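Local structure of putative PAS/PAC sensor protein (Nakamurella multipartita DSM 44233, 6HMJ) at residues S137-A142 with R170-L175; G144-A149 with F158-W163. The protein senses blue light through a flavin-binding light-oxygen-voltage domain and mediates RNA binding and translational regulation, with RNA probably bound by its ANTAR domain. One frame throughout, in Å; residues are numbered along the deposited sequence.

Contact 1 (S137-A142 with R170-L175); sequences SEIDQA and RKLRDL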
# COMPACT_ATOMS: atom_id res chain seq x y z
N SER A 137 7.23 -5.50 -2.29
CA SER A 137 6.01 -4.92 -2.84
C SER A 137 5.11 -4.37 -1.74
O SER A 137 4.46 -3.34 -1.93
CB SER A 137 5.26 -5.97 -3.66
OG SER A 137 4.86 -7.06 -2.85
N GLU A 138 5.05 -5.05 -0.59
CA GLU A 138 4.21 -4.55 0.49
C GLU A 138 4.80 -3.31 1.13
O GLU A 138 4.07 -2.36 1.45
CB GLU A 138 4.00 -5.65 1.54
CG GLU A 138 2.97 -6.69 1.14
CD GLU A 138 2.61 -7.61 2.28
OE1 GLU A 138 3.52 -8.00 3.04
OE2 GLU A 138 1.41 -7.94 2.43
N ILE A 139 6.12 -3.28 1.32
CA ILE A 139 6.76 -2.07 1.82
C ILE A 139 6.54 -0.92 0.85
O ILE A 139 6.26 0.21 1.25
CB ILE A 139 8.26 -2.32 2.07
CG1 ILE A 139 8.43 -3.31 3.22
CG2 ILE A 139 8.98 -1.00 2.35
CD1 ILE A 139 9.88 -3.64 3.56
N ASP A 140 6.66 -1.19 -0.46
CA ASP A 140 6.42 -0.15 -1.45
C ASP A 140 4.98 0.34 -1.40
O ASP A 140 4.72 1.54 -1.54
CB ASP A 140 6.76 -0.68 -2.85
CG ASP A 140 8.26 -0.80 -3.07
OD1 ASP A 140 9.03 -0.15 -2.33
OD2 ASP A 140 8.67 -1.55 -3.98
N GLN A 141 4.02 -0.58 -1.22
CA GLN A 141 2.63 -0.18 -1.11
C GLN A 141 2.40 0.66 0.14
O GLN A 141 1.76 1.71 0.09
CB GLN A 141 1.72 -1.41 -1.11
CG GLN A 141 0.24 -1.09 -1.05
CD GLN A 141 -0.63 -2.32 -1.16
OE1 GLN A 141 -0.14 -3.42 -1.43
NE2 GLN A 141 -1.93 -2.16 -0.95
N ALA A 142 2.92 0.20 1.28
CA ALA A 142 2.78 0.96 2.52
C ALA A 142 3.48 2.30 2.41
O ALA A 142 2.98 3.31 2.92
CB ALA A 142 3.32 0.15 3.70
N ARG A 170 8.96 -3.77 15.89
CA ARG A 170 8.65 -4.66 14.79
C ARG A 170 9.67 -4.46 13.68
O ARG A 170 10.30 -3.40 13.57
CB ARG A 170 7.24 -4.40 14.23
CG ARG A 170 6.11 -4.74 15.18
CD ARG A 170 4.77 -4.23 14.66
NE ARG A 170 3.65 -4.66 15.49
CZ ARG A 170 2.69 -5.50 15.10
NH1 ARG A 170 2.68 -6.01 13.88
NH2 ARG A 170 1.73 -5.83 15.95
N LYS A 171 9.83 -5.48 12.85
CA LYS A 171 10.59 -5.33 11.62
C LYS A 171 9.75 -4.59 10.58
O LYS A 171 8.55 -4.84 10.44
CB LYS A 171 11.04 -6.68 11.07
CG LYS A 171 12.11 -7.37 11.90
CD LYS A 171 12.83 -8.42 11.07
CE LYS A 171 13.93 -9.12 11.85
NZ LYS A 171 14.65 -10.12 11.01
N LEU A 172 10.40 -3.68 9.85
CA LEU A 172 9.74 -2.85 8.85
C LEU A 172 8.75 -3.63 8.00
O LEU A 172 7.65 -3.13 7.72
CB LEU A 172 10.80 -2.20 7.95
CG LEU A 172 10.27 -1.40 6.76
CD1 LEU A 172 9.34 -0.30 7.24
CD2 LEU A 172 11.42 -0.82 5.95
N ARG A 173 9.12 -4.83 7.57
CA ARG A 173 8.23 -5.60 6.71
C ARG A 173 6.98 -6.05 7.46
O ARG A 173 5.88 -6.07 6.90
CB ARG A 173 8.96 -6.80 6.12
CG ARG A 173 9.47 -7.81 7.13
CD ARG A 173 10.24 -8.93 6.45
NE ARG A 173 10.70 -9.94 7.39
CZ ARG A 173 11.87 -9.90 8.03
NH1 ARG A 173 12.72 -8.90 7.83
NH2 ARG A 173 12.19 -10.88 8.86
N ASP A 174 7.13 -6.40 8.74
CA ASP A 174 5.97 -6.78 9.54
C ASP A 174 5.06 -5.59 9.78
O ASP A 174 3.83 -5.71 9.70
CB ASP A 174 6.41 -7.39 10.87
CG ASP A 174 7.21 -8.66 10.70
OD1 ASP A 174 6.93 -9.40 9.73
OD2 ASP A 174 8.10 -8.92 11.53
N LEU A 175 5.64 -4.42 10.06
CA LEU A 175 4.84 -3.21 10.19
C LEU A 175 4.06 -2.94 8.91
O LEU A 175 2.86 -2.67 8.95
CB LEU A 175 5.75 -2.02 10.53
CG LEU A 175 5.01 -0.70 10.76
CD1 LEU A 175 4.50 -0.62 12.19
CD2 LEU A 175 5.90 0.49 10.43

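Contact 2 (G144-A149 with F158-W163); sequences GIVMAA and FALLKW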
# COMPACT_ATOMS: atom_id res chain seq x y z
N GLY A 144 3.77 4.10 -0.23
CA GLY A 144 2.89 4.97 -1.00
C GLY A 144 1.66 5.39 -0.22
O GLY A 144 1.21 6.54 -0.33
N ILE A 145 1.08 4.48 0.56
CA ILE A 145 -0.08 4.82 1.38
C ILE A 145 0.27 5.96 2.33
O ILE A 145 -0.49 6.93 2.47
CB ILE A 145 -0.57 3.58 2.15
CG1 ILE A 145 -1.23 2.59 1.19
CG2 ILE A 145 -1.55 3.99 3.24
CD1 ILE A 145 -1.59 1.26 1.82
N VAL A 146 1.42 5.87 2.99
CA VAL A 146 1.84 6.92 3.91
C VAL A 146 2.11 8.22 3.15
O VAL A 146 1.77 9.31 3.62
CB VAL A 146 3.07 6.46 4.71
CG1 VAL A 146 3.71 7.64 5.44
CG2 VAL A 146 2.68 5.37 5.70
N MET A 147 2.74 8.12 1.98
CA MET A 147 3.05 9.31 1.19
C MET A 147 1.81 10.16 0.95
O MET A 147 1.79 11.36 1.23
CB MET A 147 3.67 8.90 -0.15
CG MET A 147 5.15 8.54 -0.08
SD MET A 147 5.81 8.08 -1.69
CE MET A 147 5.69 9.64 -2.56
N ALA A 148 0.74 9.54 0.43
CA ALA A 148 -0.44 10.29 0.05
C ALA A 148 -1.37 10.55 1.23
O ALA A 148 -2.01 11.60 1.29
CB ALA A 148 -1.18 9.55 -1.06
N ALA A 149 -1.47 9.61 2.17
CA ALA A 149 -2.35 9.78 3.32
C ALA A 149 -1.98 11.03 4.11
O ALA A 149 -2.85 11.83 4.48
CB ALA A 149 -2.32 8.55 4.21
N PHE A 158 9.00 6.76 4.13
CA PHE A 158 9.83 5.62 4.53
C PHE A 158 10.42 5.82 5.91
O PHE A 158 10.51 4.88 6.70
CB PHE A 158 10.93 5.40 3.49
CG PHE A 158 11.70 4.14 3.69
CD1 PHE A 158 11.17 2.92 3.31
CD2 PHE A 158 12.96 4.16 4.26
CE1 PHE A 158 11.88 1.75 3.49
CE2 PHE A 158 13.68 3.00 4.44
CZ PHE A 158 13.13 1.79 4.06
N ALA A 159 10.84 7.05 6.23
CA ALA A 159 11.37 7.33 7.56
C ALA A 159 10.32 7.08 8.63
O ALA A 159 10.63 6.51 9.69
CB ALA A 159 11.88 8.77 7.63
N LEU A 160 9.07 7.47 8.38
CA LEU A 160 8.00 7.23 9.34
C LEU A 160 7.74 5.74 9.51
O LEU A 160 7.48 5.28 10.63
CB LEU A 160 6.72 7.94 8.91
CG LEU A 160 6.66 9.45 9.12
CD1 LEU A 160 5.37 10.01 8.53
CD2 LEU A 160 6.77 9.81 10.59
N LEU A 161 7.79 4.98 8.42
CA LEU A 161 7.65 3.54 8.52
C LEU A 161 8.76 2.94 9.38
O LEU A 161 8.52 2.03 10.18
CB LEU A 161 7.65 2.91 7.13
CG LEU A 161 6.36 3.06 6.32
CD1 LEU A 161 6.54 2.46 4.93
CD2 LEU A 161 5.19 2.39 7.02
N LYS A 162 9.99 3.44 9.22
CA LYS A 162 11.09 2.99 10.07
C LYS A 162 10.86 3.42 11.52
O LYS A 162 11.09 2.64 12.45
CB LYS A 162 12.42 3.54 9.56
CG LYS A 162 12.84 2.99 8.21
CD LYS A 162 14.32 3.26 7.92
CE LYS A 162 14.58 4.71 7.58
NZ LYS A 162 16.00 4.94 7.20
N TRP A 163 10.40 4.66 11.72
CA TRP A 163 10.13 5.15 13.07
C TRP A 163 9.08 4.29 13.76
O TRP A 163 9.28 3.84 14.89
CB TRP A 163 9.67 6.61 13.00
CG TRP A 163 9.16 7.14 14.30
CD1 TRP A 163 7.88 7.53 14.58
CD2 TRP A 163 9.91 7.35 15.50
NE1 TRP A 163 7.79 7.96 15.88
CE2 TRP A 163 9.03 7.87 16.47
CE3 TRP A 163 11.25 7.15 15.85
CZ2 TRP A 163 9.43 8.18 17.76
CZ3 TRP A 163 11.66 7.47 17.13
CH2 TRP A 163 10.75 7.98 18.07

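Contact 1 (S137-A142 with R170-L175)
Just ahead of L172 and R173, which meet I139 across the contact, K171 O accepts two backbone bonds, one from L175 N at 3.0 Å and a weak one from D174 N. K171 is the N-cap residue of helix 172-185, so these bonds close the first turn, and it is this turn that faces helix 114-149. The backbones run close, with I139 CA and R173 CA 6.2 Å apart. I139 does nearly all the touching from its side: with CG1 beside the backbone N and chi2 fully extended (180°), its CD1 reaches the two residues of the turn. There it lies 3.9 Å from L172 CG and 4.0 Å from L172 CD2, the two side chains crossing at about a right angle. The same methyl rests on the root of R173, 4.2 Å from its CB, while the extended chain beyond leads away, its guanidinium lying with K171 CB off one face, near the rim. No hydrogen bond joins the segments. I139 also packs on A176, one turn further along helix 172-185, and L172 turns to F158 and L161 of helix 154-167. Such packing of a long helix on a shorter one is consistent with an ANTAR helical bundle.

Contact 2 (G144-A149 with F158-W163)
Both V146 methyls reach helix 154-167, and a chi1 of 167° divides them: CG1 lies anti to the backbone N, CG2 anti to the carbonyl carbon. L160 and L161 share nearly the same torsions, CG anti to the carbonyl carbon with chi1 -76° in each and CD1 at the extended end of chi2, yet they offer V146 different branches. L160 starts toward helix 114-149 and touches with CD1, the methyl that continues the extended chain, 4.2 Å from V146 CG1. L161 meets V146 with the branch that turns aside from the extended path, CD2, 4.1 Å from V146 CG2; the V146 and L161 side chains run antiparallel to one another where they pass. V146 therefore fits against two successive residues of the facing helix, one for each methyl, and A157 of the same helix also packs on it. The backbones stand well apart here, V146 CA and F158 CA being 8.1 Å from each other, and side chains alone bridge the distance. Helices 114-149 and 154-167 are consecutive and joined by a short turn, and their packing belongs to the helical bundle of the ANTAR domain. Other faces of the pair are occupied as well. I145 packs on M179 and L183 of helix 172-185, and L160 on Q359 and L363 of the C-terminal helix 351-372, to which W163 NE1 is hydrogen-bonded through Q362 OE1. Toward the dimer partner, M147 touches Q141 of the second subunit and A148 touches A148 of that subunit.

Contacts 1 and 2 share helix 114-149, which meets helix 172-185 through I139 in contact 1 and helix 154-167 through V146 in contact 2; in sequence, both segments of contact 2 fall between the two segments of contact 1. Their centres lie 10 Å apart. Both are purely apolar across the segments, but contact 1 is a surface contact, edged by an exposed arginine, whereas the three touching residues of contact 2 are all buried. The two join directly: L172 CD1 packs 3.6 Å from L161 CB, and L161 CD1 lies 4.0 Å from A142 C. Both segments of helix 114-149 also touch the second subunit.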